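Putative Acetyltransferase (Pyrococcus horikoshii, PDB 3DDD) binds coenzyme A and is probably an acyltransferase of the GNAT family, moving an acyl group other than an aminoacyl group. Local coordinates at residues A[30-38]-A[47-55]; A[147-155]-A[249-257]. All coordinates share one frame; numbering follows the deposited sequence.

Contact 1: A[30-38]-A[47-55]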
loop_
_atom_site.group_PDB
_atom_site.type_symbol
_atom_site.label_atom_id
_atom_site.label_comp_id
_atom_site.label_asym_id
_atom_site.label_seq_id
_atom_site.Cartn_x
_atom_site.Cartn_y
_atom_site.Cartn_z
ATOM N N ILE A 30 8.268 -5.214 15.782
ATOM C CA ILE A 30 8.552 -5.362 14.342
ATOM C C ILE A 30 8.807 -6.814 13.951
ATOM O O ILE A 30 8.295 -7.283 12.936
ATOM C CB ILE A 30 9.733 -4.439 13.872
ATOM C CG1 ILE A 30 9.268 -2.985 13.800
ATOM C CG2 ILE A 30 10.241 -4.797 12.460
ATOM C CD1 ILE A 30 8.536 -2.660 12.521
ATOM N N GLU A 31 9.574 -7.532 14.757
ATOM C CA GLU A 31 9.891 -8.908 14.425
ATOM C C GLU A 31 8.609 -9.757 14.385
ATOM O O GLU A 31 8.400 -10.536 13.447
ATOM C CB GLU A 31 10.946 -9.488 15.367
ATOM C CG GLU A 31 12.411 -8.887 15.193
ATOM C CD GLU A 31 12.978 -8.924 13.741
ATOM O OE1 GLU A 31 12.541 -9.751 12.904
ATOM O OE2 GLU A 31 13.873 -8.105 13.422
ATOM N N ASP A 32 7.745 -9.583 15.380
ATOM C CA ASP A 32 6.473 -10.299 15.386
ATOM C C ASP A 32 5.597 -9.946 14.191
ATOM O O ASP A 32 4.967 -10.819 13.598
ATOM C CB ASP A 32 5.711 -10.055 16.704
ATOM C CG ASP A 32 6.400 -10.688 17.896
ATOM O OD1 ASP A 32 7.360 -11.472 17.686
ATOM O OD2 ASP A 32 5.961 -10.434 19.036
HETATM N N MSE A 33 5.538 -8.675 13.835
HETATM C CA MSE A 33 4.709 -8.273 12.706
HETATM C C MSE A 33 5.228 -8.991 11.468
HETATM O O MSE A 33 4.444 -9.537 10.674
HETATM C CB MSE A 33 4.755 -6.749 12.504
HETATM C CG MSE A 33 4.127 -5.977 13.646
HETATM SE SE MSE A 33 4.617 -4.106 13.748
HETATM C CE MSE A 33 4.045 -3.495 12.009
ATOM N N VAL A 34 6.553 -8.964 11.302
ATOM C CA VAL A 34 7.198 -9.594 10.158
ATOM C C VAL A 34 6.909 -11.089 10.087
ATOM O O VAL A 34 6.648 -11.628 9.007
ATOM C CB VAL A 34 8.719 -9.366 10.147
ATOM C CG1 VAL A 34 9.360 -10.200 9.010
ATOM C CG2 VAL A 34 9.048 -7.852 9.941
ATOM N N SER A 35 6.946 -11.759 11.235
ATOM C CA SER A 35 6.645 -13.196 11.316
ATOM C C SER A 35 5.191 -13.511 10.949
ATOM O O SER A 35 4.918 -14.454 10.203
ATOM C CB SER A 35 6.928 -13.706 12.726
ATOM O OG SER A 35 8.331 -13.679 12.965
ATOM N N ILE A 36 4.266 -12.707 11.454
ATOM C CA ILE A 36 2.869 -12.838 11.067
ATOM C C ILE A 36 2.741 -12.699 9.564
ATOM O O ILE A 36 2.066 -13.527 8.911
ATOM C CB ILE A 36 1.945 -11.812 11.744
ATOM C CG1 ILE A 36 1.831 -12.117 13.240
ATOM C CG2 ILE A 36 0.570 -11.870 11.113
ATOM C CD1 ILE A 36 1.655 -10.916 14.084
ATOM N N PHE A 37 3.396 -11.673 9.012
ATOM C CA PHE A 37 3.214 -11.351 7.596
ATOM C C PHE A 37 3.748 -12.468 6.695
ATOM O O PHE A 37 3.100 -12.824 5.744
ATOM C CB PHE A 37 3.850 -10.016 7.218
ATOM C CG PHE A 37 3.824 -9.752 5.749
ATOM C CD1 PHE A 37 2.743 -9.129 5.167
ATOM C CD2 PHE A 37 4.869 -10.164 4.934
ATOM C CE1 PHE A 37 2.715 -8.891 3.801
ATOM C CE2 PHE A 37 4.847 -9.931 3.580
ATOM C CZ PHE A 37 3.778 -9.299 3.008
ATOM N N ILE A 38 4.914 -13.019 7.040
ATOM C CA ILE A 38 5.592 -14.046 6.260
ATOM C C ILE A 38 4.807 -15.363 6.284
ATOM O O ILE A 38 4.687 -16.034 5.263
ATOM C CB ILE A 38 7.044 -14.248 6.796
ATOM C CG1 ILE A 38 7.938 -13.075 6.353
ATOM C CG2 ILE A 38 7.638 -15.558 6.321
ATOM C CD1 ILE A 38 9.331 -13.143 6.982
ATOM N N ARG A 47 13.768 -11.792 4.723
ATOM C CA ARG A 47 13.109 -11.196 5.877
ATOM C C ARG A 47 13.241 -9.665 5.960
ATOM O O ARG A 47 12.256 -8.936 6.155
ATOM C CB ARG A 47 13.727 -11.799 7.144
ATOM C CG ARG A 47 12.734 -12.362 8.125
ATOM C CD ARG A 47 13.355 -12.562 9.485
ATOM N NE ARG A 47 12.507 -12.029 10.556
ATOM C CZ ARG A 47 11.387 -12.594 10.992
ATOM N NH1 ARG A 47 10.942 -13.719 10.446
ATOM N NH2 ARG A 47 10.700 -12.023 11.977
ATOM N N GLU A 48 14.480 -9.209 5.832
ATOM C CA GLU A 48 14.860 -7.811 5.901
ATOM C C GLU A 48 13.994 -6.949 5.000
ATOM O O GLU A 48 13.708 -5.795 5.276
ATOM C CB GLU A 48 16.340 -7.701 5.487
ATOM C CG GLU A 48 16.964 -6.317 5.625
ATOM C CD GLU A 48 16.559 -5.359 4.515
ATOM O OE1 GLU A 48 16.231 -5.821 3.394
ATOM O OE2 GLU A 48 16.564 -4.133 4.781
ATOM N N SER A 49 13.577 -7.522 3.899
ATOM C CA SER A 49 12.693 -6.839 2.981
ATOM C C SER A 49 11.424 -6.362 3.704
ATOM O O SER A 49 11.026 -5.193 3.599
ATOM C CB SER A 49 12.347 -7.817 1.857
ATOM O OG SER A 49 11.967 -7.106 0.722
ATOM N N VAL A 50 10.785 -7.286 4.425
ATOM C CA VAL A 50 9.527 -7.018 5.141
ATOM C C VAL A 50 9.796 -6.106 6.347
ATOM O O VAL A 50 9.043 -5.180 6.593
ATOM C CB VAL A 50 8.830 -8.335 5.623
ATOM C CG1 VAL A 50 7.373 -8.080 6.066
ATOM C CG2 VAL A 50 8.874 -9.403 4.519
ATOM N N LYS A 51 10.884 -6.352 7.067
ATOM C CA LYS A 51 11.239 -5.558 8.241
ATOM C C LYS A 51 11.379 -4.063 7.898
ATOM O O LYS A 51 10.840 -3.197 8.579
ATOM C CB LYS A 51 12.544 -6.072 8.864
ATOM C CG LYS A 51 12.995 -5.210 10.035
ATOM C CD LYS A 51 13.768 -5.969 11.085
ATOM C CE LYS A 51 15.220 -5.572 11.121
ATOM N NZ LYS A 51 15.394 -4.321 11.895
ATOM N N SER A 52 12.099 -3.772 6.825
ATOM C CA SER A 52 12.281 -2.397 6.401
ATOM C C SER A 52 10.978 -1.763 5.942
ATOM O O SER A 52 10.733 -0.585 6.203
ATOM C CB SER A 52 13.344 -2.328 5.311
ATOM O OG SER A 52 14.572 -2.757 5.875
ATOM N N SER A 53 10.127 -2.541 5.289
ATOM C CA SER A 53 8.838 -2.024 4.845
ATOM C C SER A 53 7.982 -1.612 6.049
ATOM O O SER A 53 7.340 -0.586 6.029
ATOM C CB SER A 53 8.115 -3.076 4.011
ATOM O OG SER A 53 6.967 -2.534 3.401
ATOM N N PHE A 54 8.009 -2.408 7.111
ATOM C CA PHE A 54 7.188 -2.184 8.283
ATOM C C PHE A 54 7.721 -1.075 9.178
ATOM O O PHE A 54 6.943 -0.379 9.824
ATOM C CB PHE A 54 7.075 -3.469 9.112
ATOM C CG PHE A 54 6.160 -4.515 8.538
ATOM C CD1 PHE A 54 5.416 -4.293 7.380
ATOM C CD2 PHE A 54 6.027 -5.729 9.191
ATOM C CE1 PHE A 54 4.561 -5.264 6.888
ATOM C CE2 PHE A 54 5.177 -6.702 8.709
ATOM C CZ PHE A 54 4.421 -6.472 7.580
ATOM N N GLU A 55 9.037 -0.910 9.237
ATOM C CA GLU A 55 9.600 0.261 9.868
ATOM C C GLU A 55 9.060 1.559 9.207
ATOM O O GLU A 55 8.775 2.554 9.880
ATOM C CB GLU A 55 11.128 0.196 9.814
ATOM C CG GLU A 55 11.684 -0.925 10.673
ATOM C CD GLU A 55 13.202 -1.148 10.595
ATOM O OE1 GLU A 55 13.917 -0.559 9.766
ATOM O OE2 GLU A 55 13.690 -1.960 11.403
#

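Contact 2: A[147-155]-A[249-257]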
loop_
_atom_site.group_PDB
_atom_site.type_symbol
_atom_site.label_atom_id
_atom_site.label_comp_id
_atom_site.label_asym_id
_atom_site.label_seq_id
_atom_site.Cartn_x
_atom_site.Cartn_y
_atom_site.Cartn_z
ATOM N N ARG A 147 -0.897 -6.078 -10.205
ATOM C CA ARG A 147 0.547 -6.104 -9.990
ATOM C C ARG A 147 1.199 -6.837 -11.168
ATOM O O ARG A 147 0.879 -8.003 -11.430
ATOM C CB ARG A 147 0.845 -6.808 -8.651
ATOM C CG ARG A 147 2.313 -6.793 -8.159
ATOM C CD ARG A 147 2.465 -7.553 -6.802
ATOM N NE ARG A 147 2.493 -6.694 -5.600
ATOM C CZ ARG A 147 2.062 -7.045 -4.376
ATOM N NH1 ARG A 147 1.518 -8.251 -4.131
ATOM N NH2 ARG A 147 2.152 -6.165 -3.378
ATOM N N TYR A 148 2.083 -6.135 -11.887
ATOM C CA TYR A 148 2.785 -6.671 -13.052
ATOM C C TYR A 148 4.258 -6.675 -12.769
ATOM O O TYR A 148 4.753 -5.769 -12.121
ATOM C CB TYR A 148 2.538 -5.814 -14.303
ATOM C CG TYR A 148 1.181 -6.063 -14.923
ATOM C CD1 TYR A 148 0.956 -7.183 -15.712
ATOM C CD2 TYR A 148 0.116 -5.196 -14.695
ATOM C CE1 TYR A 148 -0.274 -7.423 -16.289
ATOM C CE2 TYR A 148 -1.122 -5.418 -15.272
ATOM C CZ TYR A 148 -1.311 -6.535 -16.066
ATOM O OH TYR A 148 -2.542 -6.770 -16.617
ATOM N N GLU A 149 4.952 -7.697 -13.261
ATOM C CA GLU A 149 6.394 -7.736 -13.206
ATOM C C GLU A 149 6.863 -7.445 -14.622
ATOM O O GLU A 149 6.341 -8.015 -15.578
ATOM C CB GLU A 149 6.914 -9.106 -12.754
ATOM C CG GLU A 149 8.379 -9.113 -12.469
ATOM C CD GLU A 149 8.951 -10.507 -12.207
ATOM O OE1 GLU A 149 8.294 -11.336 -11.558
ATOM O OE2 GLU A 149 10.067 -10.772 -12.667
ATOM N N LEU A 150 7.858 -6.570 -14.731
ATOM C CA LEU A 150 8.358 -6.056 -15.994
ATOM C C LEU A 150 9.590 -6.910 -16.320
ATOM O O LEU A 150 10.513 -6.977 -15.523
ATOM C CB LEU A 150 8.752 -4.567 -15.832
ATOM C CG LEU A 150 7.732 -3.556 -15.272
ATOM C CD1 LEU A 150 8.322 -2.146 -15.097
ATOM C CD2 LEU A 150 6.479 -3.503 -16.115
HETATM N N MSE A 151 9.562 -7.610 -17.444
HETATM C CA MSE A 151 10.497 -8.712 -17.673
HETATM C C MSE A 151 11.702 -8.322 -18.509
HETATM O O MSE A 151 12.794 -8.786 -18.227
HETATM C CB MSE A 151 9.799 -9.900 -18.344
HETATM C CG MSE A 151 8.608 -10.504 -17.562
HETATM SE SE MSE A 151 8.907 -10.772 -15.657
HETATM C CE MSE A 151 10.307 -12.136 -15.808
ATOM N N GLU A 152 11.507 -7.477 -19.522
ATOM C CA GLU A 152 12.582 -7.147 -20.443
ATOM C C GLU A 152 12.762 -5.660 -20.656
ATOM O O GLU A 152 11.793 -4.905 -20.696
ATOM C CB GLU A 152 12.371 -7.845 -21.792
ATOM C CG GLU A 152 12.439 -9.365 -21.631
ATOM C CD GLU A 152 12.482 -10.106 -22.944
ATOM O OE1 GLU A 152 13.348 -9.783 -23.805
ATOM O OE2 GLU A 152 11.652 -11.032 -23.076
ATOM N N ARG A 153 14.026 -5.273 -20.806
ATOM C CA ARG A 153 14.430 -3.891 -21.066
ATOM C C ARG A 153 14.084 -3.536 -22.518
ATOM O O ARG A 153 14.614 -4.143 -23.459
ATOM C CB ARG A 153 15.944 -3.758 -20.823
ATOM C CG ARG A 153 16.541 -2.366 -20.981
ATOM C CD ARG A 153 18.086 -2.383 -21.159
ATOM N NE ARG A 153 18.491 -1.232 -21.967
ATOM C CZ ARG A 153 18.778 -1.253 -23.269
ATOM N NH1 ARG A 153 18.791 -2.394 -23.958
ATOM N NH2 ARG A 153 19.083 -0.114 -23.884
ATOM N N PRO A 154 13.172 -2.574 -22.714
ATOM C CA PRO A 154 13.000 -2.056 -24.079
ATOM C C PRO A 154 14.312 -1.467 -24.628
ATOM O O PRO A 154 15.070 -0.841 -23.904
ATOM C CB PRO A 154 11.937 -0.972 -23.905
ATOM C CG PRO A 154 11.206 -1.337 -22.722
ATOM C CD PRO A 154 12.246 -1.920 -21.770
ATOM N N ILE A 155 14.580 -1.706 -25.898
ATOM C CA ILE A 155 15.744 -1.148 -26.583
ATOM C C ILE A 155 15.329 0.231 -27.060
ATOM O O ILE A 155 14.740 0.384 -28.123
ATOM C CB ILE A 155 16.132 -2.012 -27.794
ATOM C CG1 ILE A 155 16.503 -3.423 -27.352
ATOM C CG2 ILE A 155 17.279 -1.395 -28.579
ATOM C CD1 ILE A 155 16.852 -4.302 -28.525
ATOM N N LEU A 249 -1.985 0.051 -18.909
ATOM C CA LEU A 249 -1.834 -1.307 -19.442
ATOM C C LEU A 249 -1.097 -1.345 -20.767
ATOM O O LEU A 249 -0.338 -2.267 -21.016
ATOM C CB LEU A 249 -3.208 -1.964 -19.663
ATOM C CG LEU A 249 -4.234 -2.157 -18.513
ATOM C CD1 LEU A 249 -3.556 -2.144 -17.127
ATOM C CD2 LEU A 249 -5.412 -1.161 -18.555
ATOM N N GLU A 250 -1.351 -0.357 -21.628
ATOM C CA GLU A 250 -0.664 -0.264 -22.923
ATOM C C GLU A 250 0.793 0.134 -22.741
ATOM O O GLU A 250 1.646 -0.333 -23.453
ATOM C CB GLU A 250 -1.360 0.760 -23.829
ATOM C CG GLU A 250 -0.817 0.828 -25.266
ATOM C CD GLU A 250 -1.024 -0.476 -26.073
ATOM O OE1 GLU A 250 -1.930 -1.291 -25.732
ATOM O OE2 GLU A 250 -0.274 -0.667 -27.061
ATOM N N LEU A 251 1.045 1.019 -21.782
ATOM C CA LEU A 251 2.373 1.544 -21.481
ATOM C C LEU A 251 3.342 0.416 -21.149
ATOM O O LEU A 251 4.462 0.365 -21.644
ATOM C CB LEU A 251 2.279 2.512 -20.270
ATOM C CG LEU A 251 3.582 3.156 -19.746
ATOM C CD1 LEU A 251 3.913 4.430 -20.499
ATOM C CD2 LEU A 251 3.504 3.429 -18.231
ATOM N N ILE A 252 2.924 -0.499 -20.290
ATOM C CA ILE A 252 3.858 -1.506 -19.772
ATOM C C ILE A 252 4.136 -2.648 -20.747
ATOM O O ILE A 252 5.084 -3.403 -20.552
ATOM C CB ILE A 252 3.424 -2.034 -18.394
ATOM C CG1 ILE A 252 2.066 -2.748 -18.465
ATOM C CG2 ILE A 252 3.381 -0.866 -17.408
ATOM C CD1 ILE A 252 1.859 -3.751 -17.344
ATOM N N LYS A 253 3.343 -2.741 -21.816
ATOM C CA LYS A 253 3.481 -3.822 -22.777
ATOM C C LYS A 253 4.863 -3.928 -23.384
ATOM O O LYS A 253 5.302 -5.028 -23.682
ATOM C CB LYS A 253 2.421 -3.705 -23.879
ATOM C CG LYS A 253 1.017 -4.108 -23.397
ATOM C CD LYS A 253 -0.087 -3.952 -24.510
ATOM C CE LYS A 253 -1.454 -4.499 -24.022
ATOM N NZ LYS A 253 -2.589 -3.975 -24.830
ATOM N N ILE A 254 5.566 -2.816 -23.549
ATOM C CA ILE A 254 6.925 -2.892 -24.142
ATOM C C ILE A 254 7.938 -3.611 -23.225
ATOM O O ILE A 254 9.043 -3.954 -23.654
ATOM C CB ILE A 254 7.485 -1.495 -24.560
ATOM C CG1 ILE A 254 7.450 -0.506 -23.381
ATOM C CG2 ILE A 254 6.698 -0.964 -25.737
ATOM C CD1 ILE A 254 8.167 0.785 -23.654
ATOM N N PHE A 255 7.559 -3.829 -21.970
ATOM C CA PHE A 255 8.397 -4.562 -21.024
ATOM C C PHE A 255 8.037 -6.057 -21.014
ATOM O O PHE A 255 8.573 -6.818 -20.237
ATOM C CB PHE A 255 8.237 -3.968 -19.618
ATOM C CG PHE A 255 8.739 -2.548 -19.488
ATOM C CD1 PHE A 255 7.915 -1.472 -19.748
ATOM C CD2 PHE A 255 10.030 -2.299 -19.048
ATOM C CE1 PHE A 255 8.375 -0.166 -19.608
ATOM C CE2 PHE A 255 10.515 -1.005 -18.908
ATOM C CZ PHE A 255 9.681 0.070 -19.195
ATOM N N LYS A 256 7.095 -6.471 -21.853
ATOM C CA LYS A 256 6.704 -7.864 -21.928
ATOM C C LYS A 256 6.306 -8.312 -20.540
ATOM O O LYS A 256 6.895 -9.236 -19.984
ATOM C CB LYS A 256 7.874 -8.721 -22.417
ATOM C CG LYS A 256 8.591 -8.211 -23.671
ATOM C CD LYS A 256 8.103 -8.867 -24.896
ATOM C CE LYS A 256 8.884 -8.372 -26.136
ATOM N NZ LYS A 256 9.857 -9.367 -26.636
ATOM N N PRO A 257 5.302 -7.661 -19.967
ATOM C CA PRO A 257 5.029 -7.864 -18.556
ATOM C C PRO A 257 4.420 -9.226 -18.207
ATOM O O PRO A 257 3.861 -9.902 -19.049
ATOM C CB PRO A 257 4.051 -6.730 -18.235
ATOM C CG PRO A 257 3.316 -6.528 -19.460
ATOM C CD PRO A 257 4.332 -6.742 -20.579
#

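Contact 1: A[30-38]-A[47-55]
Arg47 lies across Val34 and Ser35 where the first two helices of the N-terminal GNAT domain, 30-41 and 47-60, pack together, the segment axes 9.3 Å apart at 121°. Its CB and CD make no close approach to segment 30-38, but CG touches Ile38 CD1 at 3.7 Å. A bend at chi3 then carries the guanidinium back over the other helix, one face resting on Val34 CG1. NE and NH2 both donate to Glu31 OE1, side-on and nearly coplanar with the carboxylate, the NH2 bond being 3.1 Å long. NH2 also donates to Ser35 OG in an almost straight bond (168°), which fixes the rotation of the group, and NH1 comes to Ile38 CD1 at 3.9 Å. This polar lid lies on the solvent side; the interior beneath is apolar. Phe54 fits as a knob among Ile30, Met33, Val34 and Phe37, its CD2 3.7 Å from Met33 CB. Met33 also reaches strands 65-70 and 73-82, which sets the pair against them. The side chain of Phe37, about 7 Å from the bound coenzyme A, receives the edge of Phe54 on its face in an offset edge-to-face pair, planes at 85°, and its CD2 meets Val50 CG1 at 3.4 Å.

Contact 2: A[147-155]-A[249-257]
Phe255 O accepts two backbone N-H groups from segment 147-155 of the same chain, Met151 N and Glu152 N. The bond from Met151 N is 3.1 Å long, and the one from Glu152 N is the straighter, with 160° at the hydrogen. The two donors come in from opposite faces of the carbonyl plane, so consecutive amides straddle one oxygen just after strand 140-149 has given way to loop. Around this two-donor oxygen the loop lies along the turn that joins helix 246-252 to strand 258-267. Glu152 returns a weaker tie, its O lying 3.4 Å from Phe255 CA in a CA-H...O contact.

The Phe255 ring is sandwiched. Pro154 CG sits over the centre of one face, 3.9 Å from the ring centroid, and Leu150 CD1 covers the opposite face toward the rim. Phe232 and Leu228 of helix 221-233 also meet Phe255, which extends the apolar cluster to that helix. Pro154 serves two partners, since its CG also touches Ile254 CD1 at 3.8 Å.

Nearer the strand, the given conformer of Ile252 sets its CD1 on the face of Tyr148, 3.4 Å from Tyr148 CG and displaced from the ring centre toward that atom. In it CG1 stands between the backbone N and carbonyl carbon (chi1 63°), and the extended chi2 carries the methyl on to the ring; a second conformer was modelled, which leaves this detail less certain. Pro257 CB comes obliquely to Tyr148 CD1 at 4.0 Å.

Glu152 and Lys256 bring opposite charges near each other on the exposed side without closing a salt bridge. The doubly accepting Phe255 O thus sets the position of the loop against the turn, while apolar side chains fill the contact; any electrostatic help from the charged pair is probably modest.

Overall arrangement
From the N terminus the chain runs through strand 21-24 into helix 30-41, and contact 1 closes almost at once, with eight residues between its two segments. It is a local helix pairing laid against strands 65-70 and 73-82 of the N-terminal GNAT domain. The chain goes on through most of the coenzyme A pocket before strand 140-149 opens contact 2, so the two contacts stand in series and neither nests nor crosses. Contact 2 closes a far longer loop of 93 residues, bringing the end of strand 140-149 back to the turn before strand 258-267, beside helix 221-233. The centres of contact 1 and contact 2 are about 29 Å apart. Contact 2 lies away from the coenzyme site.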